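Local coordinates for protein ribokinase (Thermotoga maritima, PDB 1VM7) that probably phosphorylates ribose at its 5-hydroxyl with ATP and magnesium, feeding ribose 5-phosphate to nucleotide and amino-acid synthesis and the pentose phosphate pathway, at residues 70-75 with 95-100; 157-162 with 178-183; 143-148 with 165-170. All blocks are in the same frame, centred on the assembly; numbering follows the deposited sequence.

Overall arrangement
The three contacts sample the middle, the margin and the helical cover of one Rossmann-like alpha/beta sheet. Interaction 3 is the buried core, two central parallel strands zipped by main-chain bonds and ending in polar residues near predicted ligand sites. Interaction 1 repeats that pairing at an outermost strand of the same sheet, so its surroundings are mixed: largely buried on strand 69-75, mostly partly exposed on strand 93-98. Interaction 2 is nearer the surface and relies on side chains, a lysine over a tyrosine ring and a salt bridge joined by a bridging water. It touches interaction 3, since helix 152-161 connects that pair of strands; interaction 1 stands apart from both.

Interaction 1. Residues 70-75 with 95-100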
loop_
_atom_site.group_PDB
_atom_site.type_symbol
_atom_site.label_atom_id
_atom_site.label_comp_id
_atom_site.label_asym_id
_atom_site.label_seq_id
_atom_site.Cartn_x
_atom_site.Cartn_y
_atom_site.Cartn_z
ATOM N N ARG A 70 -5.527 -21.792 -18.142
ATOM C CA ARG A 70 -4.192 -22.096 -17.660
ATOM C C ARG A 70 -3.427 -20.782 -17.594
ATOM O O ARG A 70 -3.355 -20.019 -18.562
ATOM C CB ARG A 70 -3.509 -23.095 -18.569
ATOM C CG ARG A 70 -4.283 -24.378 -18.634
ATOM C CD ARG A 70 -3.709 -25.366 -19.587
ATOM N NE ARG A 70 -4.528 -26.579 -19.587
ATOM C CZ ARG A 70 -4.077 -27.802 -19.858
ATOM N NH1 ARG A 70 -2.797 -28.022 -20.151
ATOM N NH2 ARG A 70 -4.926 -28.826 -19.829
ATOM N N PHE A 71 -2.902 -20.492 -16.424
ATOM C CA PHE A 71 -2.338 -19.198 -16.173
ATOM C C PHE A 71 -1.113 -19.415 -15.339
ATOM O O PHE A 71 -1.223 -19.702 -14.138
ATOM C CB PHE A 71 -3.349 -18.319 -15.444
ATOM C CG PHE A 71 -2.828 -16.961 -15.035
ATOM C CD1 PHE A 71 -1.856 -16.277 -15.802
ATOM C CD2 PHE A 71 -3.368 -16.323 -13.917
ATOM C CE1 PHE A 71 -1.402 -15.040 -15.446
ATOM C CE2 PHE A 71 -2.915 -15.038 -13.543
ATOM C CZ PHE A 71 -1.921 -14.408 -14.326
ATOM N N VAL A 72 0.052 -19.374 -15.997
ATOM C CA VAL A 72 1.321 -19.479 -15.288
ATOM C C VAL A 72 1.642 -18.093 -14.786
ATOM O O VAL A 72 1.729 -17.115 -15.557
ATOM C CB VAL A 72 2.462 -20.085 -16.144
ATOM C CG1 VAL A 72 3.743 -20.224 -15.313
ATOM C CG2 VAL A 72 2.027 -21.454 -16.619
ATOM N N THR A 73 1.766 -18.011 -13.464
ATOM C CA THR A 73 1.962 -16.714 -12.805
ATOM C C THR A 73 2.643 -16.966 -11.467
ATOM O O THR A 73 2.495 -18.021 -10.881
ATOM C CB THR A 73 0.643 -15.904 -12.600
ATOM O OG1 THR A 73 0.941 -14.614 -12.053
ATOM C CG2 THR A 73 -0.297 -16.597 -11.635
ATOM N N CYS A 74 3.421 -15.995 -11.012
ATOM C CA CYS A 74 4.052 -16.089 -9.724
ATOM C C CYS A 74 3.358 -15.192 -8.728
ATOM O O CYS A 74 3.208 -13.993 -8.957
ATOM C CB CYS A 74 5.526 -15.714 -9.806
ATOM S SG CYS A 74 6.543 -17.116 -10.277
ATOM N N ILE A 75 2.960 -15.778 -7.602
ATOM C CA ILE A 75 2.370 -15.017 -6.521
ATOM C C ILE A 75 3.093 -15.400 -5.255
ATOM O O ILE A 75 3.922 -16.269 -5.280
ATOM C CB ILE A 75 0.854 -15.255 -6.402
ATOM C CG1 ILE A 75 0.545 -16.747 -6.141
ATOM C CG2 ILE A 75 0.164 -14.772 -7.686
ATOM C CD1 ILE A 75 -0.857 -17.086 -6.243
ATOM N N GLY A 95 -2.347 -23.121 -12.484
ATOM C CA GLY A 95 -0.969 -22.936 -12.979
ATOM C C GLY A 95 -0.137 -21.920 -12.218
ATOM O O GLY A 95 1.041 -21.741 -12.507
ATOM N N TYR A 96 -0.744 -21.258 -11.235
ATOM C CA TYR A 96 -0.010 -20.301 -10.421
ATOM C C TYR A 96 1.082 -21.003 -9.622
ATOM O O TYR A 96 0.925 -22.144 -9.242
ATOM C CB TYR A 96 -0.927 -19.564 -9.451
ATOM C CG TYR A 96 -1.744 -20.473 -8.564
ATOM C CD1 TYR A 96 -1.233 -20.997 -7.375
ATOM C CD2 TYR A 96 -3.055 -20.784 -8.918
ATOM C CE1 TYR A 96 -2.028 -21.828 -6.567
ATOM C CE2 TYR A 96 -3.829 -21.593 -8.154
ATOM C CZ TYR A 96 -3.332 -22.114 -6.999
ATOM O OH TYR A 96 -4.193 -22.903 -6.307
ATOM N N ILE A 97 2.155 -20.261 -9.354
ATOM C CA ILE A 97 3.314 -20.712 -8.614
ATOM C C ILE A 97 3.511 -19.782 -7.431
ATOM O O ILE A 97 3.570 -18.576 -7.618
ATOM C CB ILE A 97 4.576 -20.617 -9.489
ATOM C CG1 ILE A 97 4.509 -21.595 -10.656
ATOM C CG2 ILE A 97 5.871 -20.862 -8.661
ATOM C CD1 ILE A 97 5.550 -21.278 -11.733
ATOM N N ARG A 98 3.640 -20.338 -6.229
ATOM C CA ARG A 98 3.842 -19.532 -5.034
ATOM C C ARG A 98 5.306 -19.411 -4.725
ATOM O O ARG A 98 6.016 -20.384 -4.836
ATOM C CB ARG A 98 3.126 -20.161 -3.849
ATOM C CG ARG A 98 1.668 -20.433 -4.156
ATOM C CD ARG A 98 0.911 -20.797 -2.925
ATOM N NE ARG A 98 0.411 -19.608 -2.267
ATOM C CZ ARG A 98 -0.462 -19.626 -1.269
ATOM N NH1 ARG A 98 -0.920 -20.788 -0.777
ATOM N NH2 ARG A 98 -0.854 -18.476 -0.749
ATOM N N VAL A 99 5.758 -18.202 -4.387
ATOM C CA VAL A 99 7.164 -17.952 -4.052
ATOM C C VAL A 99 7.184 -17.177 -2.761
ATOM O O VAL A 99 6.132 -16.729 -2.300
ATOM C CB VAL A 99 7.919 -17.199 -5.185
ATOM C CG1 VAL A 99 7.980 -18.071 -6.431
ATOM C CG2 VAL A 99 7.257 -15.835 -5.537
ATOM N N SER A 100 8.354 -17.017 -2.160
ATOM C CA SER A 100 8.453 -16.359 -0.853
ATOM C C SER A 100 8.486 -14.809 -0.891
ATOM O O SER A 100 8.493 -14.161 0.149
ATOM C CB SER A 100 9.687 -16.870 -0.108
ATOM O OG SER A 100 10.830 -16.376 -0.761
#
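Strands 69-75 and 93-98 run parallel here, their short axes 14° apart, and regular bonding sets in at T73 and holds to the end of the contact. The tight part is a ladder of three main-chain bonds. T73 O accepts from I97 N at 2.7 Å, almost along the C=O axis, I75 N gives to I97 O, and I75 O takes V99 N just where the second strand ends. Around this ladder the buried side chains of T73, C74 and I75 close up. I75 has CG1 in the crowded position between its own N and carbonyl carbon (chi1 60°), which swings CD1 across to Y96, 4.1 Å from Y96 CB. On that same face T73 CG2 crosses obliquely against Y96 CB at 3.7 Å. On the opposite face C74 SG, turned beside its backbone N, rests 4.1 Å from I97 CB, with V99 CG1 beyond it, while the tips of V72 and I97 run side by side.

The beginning is looser. F71 O lies 3.3 Å from Y96 N, but the angle is too poor for a bond, and exposed G95 sits with a positive phi of 114° where a beta-carbon would collide with F71 O. The Y96 ring leads away from strand 69-75, so the touching is done mostly by its CB, with CD1 also near I75.

This is the right-handed beta-alpha-beta unit at the margin of the large sheet, with 93-98 as its outermost strand. Its helix 79-90 covers the face of I75, Y96 and R98, and R98 bonds there to S81 and D82. T73 OG1 is held by S23 and G21 O, F71 meets the Y88 ring edge-to-face, and strand 17-20 flanks the far side of 69-75.

Interaction 2. Residues 157-162 with 178-183; sequences ECAKRF and EEIFQY
K160 and Y183 make the most intimate meeting of helix 152-161 with the turn of 178-183. The lysine chain starts beside its own backbone N and runs along the tyrosine in the same direction, over one face of the ring: K160 CG lies 3.4 Å from Y183 CE2, and K160 CA stands 4.0 Å from the ring centroid, 14° off the normal, a CH-pi contact. A bend at chi3 (84°) then brings K160 CE to 3.4 Å from Y183 OH and carries the ammonium on to E179, whose extended chain crosses the lysine at about a right angle. The salt bridge between K160 NZ and E179 OE2 is 3.3 Å long, and a water reinforces it, accepting from NZ and donating to OE2. Deeper in, A159 CB packs on I180 CG1 at 3.9 Å, and Y183 CB comes within 3.4 Å of A159 O.

In the second shell, Q182 lays its CG over the centre of the tyrosine face opposite the lysine, so the ring is sandwiched, and its NE2 bonds E179 O at 2.8 Å, bracing the turn that also carries the glutamate. An alanine in place of Y183 would remove the ring that K160 lies along, and would probably leave the lysine chain less well directed toward E179. Separately, along the outer side of the helix, R161 grips E157 side-on, NE and NH2 both reaching OE2, and makes a cation-pi contact with W135.

The contact ties the connection between strands 165-168 and 186-187 to the helix over the sheet. I180 packs on F152, T155 and L156 of that helix, F181 faces away to F201 and F215, while C158 and A159 press on strand 143-146.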
loop_
_atom_site.group_PDB
_atom_site.type_symbol
_atom_site.label_atom_id
_atom_site.label_comp_id
_atom_site.label_asym_id
_atom_site.label_seq_id
_atom_site.Cartn_x
_atom_site.Cartn_y
_atom_site.Cartn_z
ATOM N N GLU A 157 11.321 -16.427 -23.983
ATOM C CA GLU A 157 11.576 -17.846 -24.093
ATOM C C GLU A 157 10.287 -18.592 -24.405
ATOM O O GLU A 157 10.307 -19.510 -25.207
ATOM C CB GLU A 157 12.239 -18.383 -22.816
ATOM C CG GLU A 157 12.799 -19.796 -22.935
ATOM C CD GLU A 157 13.975 -19.898 -23.893
ATOM O OE1 GLU A 157 14.277 -18.925 -24.637
ATOM O OE2 GLU A 157 14.609 -20.971 -23.902
ATOM N N CYS A 158 9.177 -18.190 -23.781
ATOM C CA CYS A 158 7.856 -18.763 -24.090
ATOM C C CYS A 158 7.446 -18.573 -25.542
ATOM O O CYS A 158 6.994 -19.507 -26.179
ATOM C CB CYS A 158 6.785 -18.135 -23.203
ATOM S SG CYS A 158 6.822 -18.793 -21.573
ATOM N N ALA A 159 7.575 -17.345 -26.041
ATOM C CA ALA A 159 7.242 -17.038 -27.430
ATOM C C ALA A 159 8.133 -17.819 -28.398
ATOM O O ALA A 159 7.670 -18.296 -29.451
ATOM C CB ALA A 159 7.357 -15.529 -27.682
ATOM N N LYS A 160 9.405 -17.972 -28.028
ATOM C CA LYS A 160 10.347 -18.789 -28.800
ATOM C C LYS A 160 9.942 -20.258 -28.846
ATOM O O LYS A 160 9.945 -20.878 -29.915
ATOM C CB LYS A 160 11.768 -18.710 -28.218
ATOM C CG LYS A 160 12.474 -17.394 -28.412
ATOM C CD LYS A 160 13.954 -17.495 -28.017
ATOM C CE LYS A 160 14.772 -18.036 -29.142
ATOM N NZ LYS A 160 16.168 -18.335 -28.709
ATOM N N ARG A 161 9.639 -20.827 -27.687
ATOM C CA ARG A 161 9.435 -22.265 -27.619
ATOM C C ARG A 161 8.011 -22.728 -27.949
ATOM O O ARG A 161 7.812 -23.898 -28.292
ATOM C CB ARG A 161 9.811 -22.795 -26.242
ATOM C CG ARG A 161 11.255 -22.621 -25.894
ATOM C CD ARG A 161 11.649 -23.735 -24.952
ATOM N NE ARG A 161 12.730 -23.342 -24.071
ATOM C CZ ARG A 161 13.287 -24.151 -23.183
ATOM N NH1 ARG A 161 12.857 -25.414 -23.052
ATOM N NH2 ARG A 161 14.273 -23.686 -22.417
ATOM N N PHE A 162 7.029 -21.837 -27.820
ATOM C CA PHE A 162 5.642 -22.235 -27.994
ATOM C C PHE A 162 5.348 -22.731 -29.393
ATOM O O PHE A 162 5.471 -22.016 -30.378
ATOM C CB PHE A 162 4.662 -21.117 -27.638
ATOM C CG PHE A 162 3.271 -21.619 -27.312
ATOM C CD1 PHE A 162 3.067 -22.515 -26.262
ATOM C CD2 PHE A 162 2.176 -21.203 -28.048
ATOM C CE1 PHE A 162 1.811 -22.972 -25.961
ATOM C CE2 PHE A 162 0.914 -21.653 -27.749
ATOM C CZ PHE A 162 0.732 -22.532 -26.700
ATOM N N GLU A 178 14.020 -6.893 -29.649
ATOM C CA GLU A 178 13.586 -7.150 -31.017
ATOM C C GLU A 178 13.388 -8.625 -31.351
ATOM O O GLU A 178 12.643 -8.984 -32.269
ATOM C CB GLU A 178 14.649 -6.594 -31.981
ATOM C CG GLU A 178 14.238 -6.576 -33.439
ATOM C CD GLU A 178 15.137 -5.687 -34.261
ATOM O OE1 GLU A 178 16.362 -5.914 -34.236
ATOM O OE2 GLU A 178 14.636 -4.745 -34.909
ATOM N N GLU A 179 14.083 -9.487 -30.622
ATOM C CA GLU A 179 14.124 -10.898 -30.965
ATOM C C GLU A 179 12.744 -11.543 -30.900
ATOM O O GLU A 179 12.487 -12.515 -31.614
ATOM C CB GLU A 179 15.111 -11.650 -30.059
ATOM C CG GLU A 179 15.410 -13.088 -30.477
ATOM C CD GLU A 179 16.144 -13.899 -29.392
ATOM O OE1 GLU A 179 16.735 -13.302 -28.449
ATOM O OE2 GLU A 179 16.129 -15.148 -29.491
ATOM N N ILE A 180 11.857 -11.004 -30.051
ATOM C CA ILE A 180 10.576 -11.638 -29.795
ATOM C C ILE A 180 9.648 -11.622 -31.007
ATOM O O ILE A 180 8.866 -12.555 -31.201
ATOM C CB ILE A 180 9.850 -11.004 -28.548
ATOM C CG1 ILE A 180 8.732 -11.913 -28.054
ATOM C CG2 ILE A 180 9.317 -9.589 -28.853
ATOM C CD1 ILE A 180 8.402 -11.686 -26.646
ATOM N N PHE A 181 9.764 -10.596 -31.836
ATOM C CA PHE A 181 8.745 -10.287 -32.845
ATOM C C PHE A 181 8.556 -11.380 -33.893
ATOM O O PHE A 181 7.434 -11.669 -34.286
ATOM C CB PHE A 181 9.067 -8.933 -33.494
ATOM C CG PHE A 181 9.032 -7.783 -32.524
ATOM C CD1 PHE A 181 7.842 -7.425 -31.906
ATOM C CD2 PHE A 181 10.179 -7.079 -32.199
ATOM C CE1 PHE A 181 7.788 -6.376 -31.002
ATOM C CE2 PHE A 181 10.129 -6.028 -31.301
ATOM C CZ PHE A 181 8.915 -5.683 -30.694
ATOM N N GLN A 182 9.658 -11.981 -34.329
ATOM C CA GLN A 182 9.636 -13.034 -35.355
ATOM C C GLN A 182 8.871 -14.286 -34.891
ATOM O O GLN A 182 8.391 -15.069 -35.716
ATOM C CB GLN A 182 11.071 -13.436 -35.747
ATOM C CG GLN A 182 11.777 -14.179 -34.616
ATOM C CD GLN A 182 13.266 -14.209 -34.745
ATOM O OE1 GLN A 182 13.788 -14.805 -35.672
ATOM N NE2 GLN A 182 13.967 -13.595 -33.788
ATOM N N TYR A 183 8.761 -14.457 -33.573
ATOM C CA TYR A 183 8.036 -15.578 -32.972
ATOM C C TYR A 183 6.547 -15.321 -32.741
ATOM O O TYR A 183 5.830 -16.228 -32.324
ATOM C CB TYR A 183 8.700 -15.982 -31.655
ATOM C CG TYR A 183 10.137 -16.382 -31.847
ATOM C CD1 TYR A 183 10.465 -17.502 -32.619
ATOM C CD2 TYR A 183 11.164 -15.645 -31.291
ATOM C CE1 TYR A 183 11.792 -17.877 -32.824
ATOM C CE2 TYR A 183 12.481 -16.006 -31.488
ATOM C CZ TYR A 183 12.793 -17.137 -32.245
ATOM O OH TYR A 183 14.116 -17.486 -32.456
HETATM O O HOH W 1 16.905 -16.053 -27.283
#

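Interaction 3. Residues 143-148 with 165-170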
loop_
_atom_site.group_PDB
_atom_site.type_symbol
_atom_site.label_atom_id
_atom_site.label_comp_id
_atom_site.label_asym_id
_atom_site.label_seq_id
_atom_site.Cartn_x
_atom_site.Cartn_y
_atom_site.Cartn_z
ATOM N N ILE A 143 -2.873 -21.979 -27.714
ATOM C CA ILE A 143 -2.826 -20.523 -27.783
ATOM C C ILE A 143 -2.129 -19.977 -26.531
ATOM O O ILE A 143 -2.379 -20.429 -25.419
ATOM C CB ILE A 143 -4.234 -19.893 -27.886
ATOM C CG1 ILE A 143 -4.972 -20.373 -29.140
ATOM C CG2 ILE A 143 -4.136 -18.359 -27.852
ATOM C CD1 ILE A 143 -6.457 -19.970 -29.182
ATOM N N LEU A 144 -1.250 -19.009 -26.733
ATOM C CA LEU A 144 -0.436 -18.446 -25.666
ATOM C C LEU A 144 -0.574 -16.954 -25.589
ATOM O O LEU A 144 -0.296 -16.235 -26.571
ATOM C CB LEU A 144 1.047 -18.780 -25.878
ATOM C CG LEU A 144 2.071 -18.156 -24.907
ATOM C CD1 LEU A 144 1.779 -18.577 -23.512
ATOM C CD2 LEU A 144 3.492 -18.571 -25.293
ATOM N N LEU A 145 -0.995 -16.477 -24.411
ATOM C CA LEU A 145 -1.058 -15.036 -24.159
ATOM C C LEU A 145 0.081 -14.554 -23.270
ATOM O O LEU A 145 0.343 -15.103 -22.200
ATOM C CB LEU A 145 -2.370 -14.606 -23.542
ATOM C CG LEU A 145 -3.488 -14.388 -24.549
ATOM C CD1 LEU A 145 -3.784 -15.700 -25.196
ATOM C CD2 LEU A 145 -4.698 -13.890 -23.825
ATOM N N LEU A 146 0.740 -13.512 -23.750
ATOM C CA LEU A 146 1.889 -12.924 -23.099
ATOM C C LEU A 146 1.663 -11.431 -22.992
ATOM O O LEU A 146 0.929 -10.854 -23.792
ATOM C CB LEU A 146 3.152 -13.208 -23.916
ATOM C CG LEU A 146 3.559 -14.669 -24.107
ATOM C CD1 LEU A 146 4.683 -14.854 -25.146
ATOM C CD2 LEU A 146 3.989 -15.238 -22.770
ATOM N N GLN A 147 2.278 -10.824 -21.979
ATOM C CA GLN A 147 2.365 -9.371 -21.862
ATOM C C GLN A 147 3.796 -9.013 -21.487
ATOM O O GLN A 147 4.733 -9.801 -21.713
ATOM C CB GLN A 147 1.365 -8.803 -20.862
ATOM C CG GLN A 147 0.045 -9.554 -20.769
ATOM C CD GLN A 147 0.126 -10.922 -20.112
ATOM O OE1 GLN A 147 0.879 -11.129 -19.157
ATOM N NE2 GLN A 147 -0.698 -11.859 -20.600
ATOM N N ASN A 148 4.015 -7.816 -20.954
ATOM C CA ASN A 148 5.387 -7.457 -20.601
ATOM C C ASN A 148 5.531 -7.065 -19.138
ATOM O O ASN A 148 6.255 -6.137 -18.849
ATOM C CB ASN A 148 5.895 -6.330 -21.511
ATOM C CG ASN A 148 7.386 -6.070 -21.372
ATOM O OD1 ASN A 148 8.185 -6.990 -21.269
ATOM N ND2 ASN A 148 7.762 -4.809 -21.415
ATOM N N ILE A 165 -0.275 -20.705 -31.215
ATOM C CA ILE A 165 -0.500 -19.306 -31.527
ATOM C C ILE A 165 0.017 -18.465 -30.364
ATOM O O ILE A 165 -0.358 -18.674 -29.215
ATOM C CB ILE A 165 -1.988 -19.039 -31.846
ATOM C CG1 ILE A 165 -2.369 -19.795 -33.125
ATOM C CG2 ILE A 165 -2.257 -17.558 -32.001
ATOM C CD1 ILE A 165 -3.834 -20.072 -33.239
ATOM N N VAL A 166 0.935 -17.559 -30.685
ATOM C CA VAL A 166 1.580 -16.694 -29.717
ATOM C C VAL A 166 1.042 -15.272 -29.919
ATOM O O VAL A 166 1.200 -14.682 -31.005
ATOM C CB VAL A 166 3.122 -16.715 -29.856
ATOM C CG1 VAL A 166 3.796 -15.816 -28.798
ATOM C CG2 VAL A 166 3.647 -18.130 -29.754
ATOM N N ILE A 167 0.383 -14.779 -28.859
ATOM C CA ILE A 167 -0.193 -13.449 -28.772
ATOM C C ILE A 167 0.604 -12.676 -27.722
ATOM O O ILE A 167 0.660 -13.094 -26.570
ATOM C CB ILE A 167 -1.662 -13.505 -28.318
ATOM C CG1 ILE A 167 -2.492 -14.319 -29.325
ATOM C CG2 ILE A 167 -2.198 -12.092 -28.144
ATOM C CD1 ILE A 167 -3.853 -14.829 -28.833
ATOM N N PHE A 168 1.229 -11.567 -28.138
ATOM C CA PHE A 168 2.058 -10.738 -27.251
ATOM C C PHE A 168 1.496 -9.308 -27.159
ATOM O O PHE A 168 1.387 -8.596 -28.143
ATOM C CB PHE A 168 3.507 -10.732 -27.733
ATOM C CG PHE A 168 4.396 -9.785 -26.987
ATOM C CD1 PHE A 168 4.519 -9.858 -25.623
ATOM C CD2 PHE A 168 5.125 -8.809 -27.669
ATOM C CE1 PHE A 168 5.339 -8.989 -24.945
ATOM C CE2 PHE A 168 5.950 -7.947 -27.000
ATOM C CZ PHE A 168 6.060 -8.023 -25.637
ATOM N N ASP A 169 1.090 -8.942 -25.951
ATOM C CA ASP A 169 0.595 -7.622 -25.639
ATOM C C ASP A 169 1.795 -6.825 -25.109
ATOM O O ASP A 169 2.319 -7.081 -24.007
ATOM C CB ASP A 169 -0.503 -7.758 -24.599
ATOM C CG ASP A 169 -1.340 -6.513 -24.430
ATOM O OD1 ASP A 169 -1.346 -5.664 -25.367
ATOM O OD2 ASP A 169 -2.026 -6.431 -23.353
ATOM N N PRO A 170 2.286 -5.876 -25.908
ATOM C CA PRO A 170 3.540 -5.224 -25.549
ATOM C C PRO A 170 3.300 -4.136 -24.486
ATOM O O PRO A 170 3.540 -2.962 -24.715
ATOM C CB PRO A 170 4.019 -4.662 -26.889
ATOM C CG PRO A 170 2.703 -4.302 -27.605
ATOM C CD PRO A 170 1.722 -5.345 -27.170
#
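Strands 143-146 and 165-168 run parallel in exact step, I143 beside I165 through L146 beside F168, their short axes 4.7 Å apart at closest approach and crossing at -15°. They are the arms of a beta-alpha-beta unit whose helix 152-161 covers the face of L146 and V166. Four bonds zip them: L144 N to I165 O at 2.7 Å, I167 N to L144 O, L146 N to I167 O, and D169 N to L146 O. The first three lie nearly along the C=O axes; in the last the donor stands above the carbonyl plane, where strand gives way to loop.

On one face I167 CD1 fits between two neighbours, 3.7 Å from both I143 CG2 and L145 CD1, the chains pointing the same way beneath helix 256-269. On the other, L146 CD1 crosses to V166 CG1 at 3.9 Å. The F168 ring, its CG anti to the backbone N (chi1 173°), turns an edge to L146 CB and to Q147 O, 3.4 Å from F168 CE1, while P170 CA lies over one face, toward its rim.

Beyond the aliphatic layer the chemistry becomes polar at the carboxyl ends of the strands. Q147 NE2 reaches Q57, beside the predicted substrate residue G54. D169 OD1 takes T188 OG1 and a salt bridge from K226, a predicted ATP-binding residue, which would probably favour the charged form of this buried aspartate.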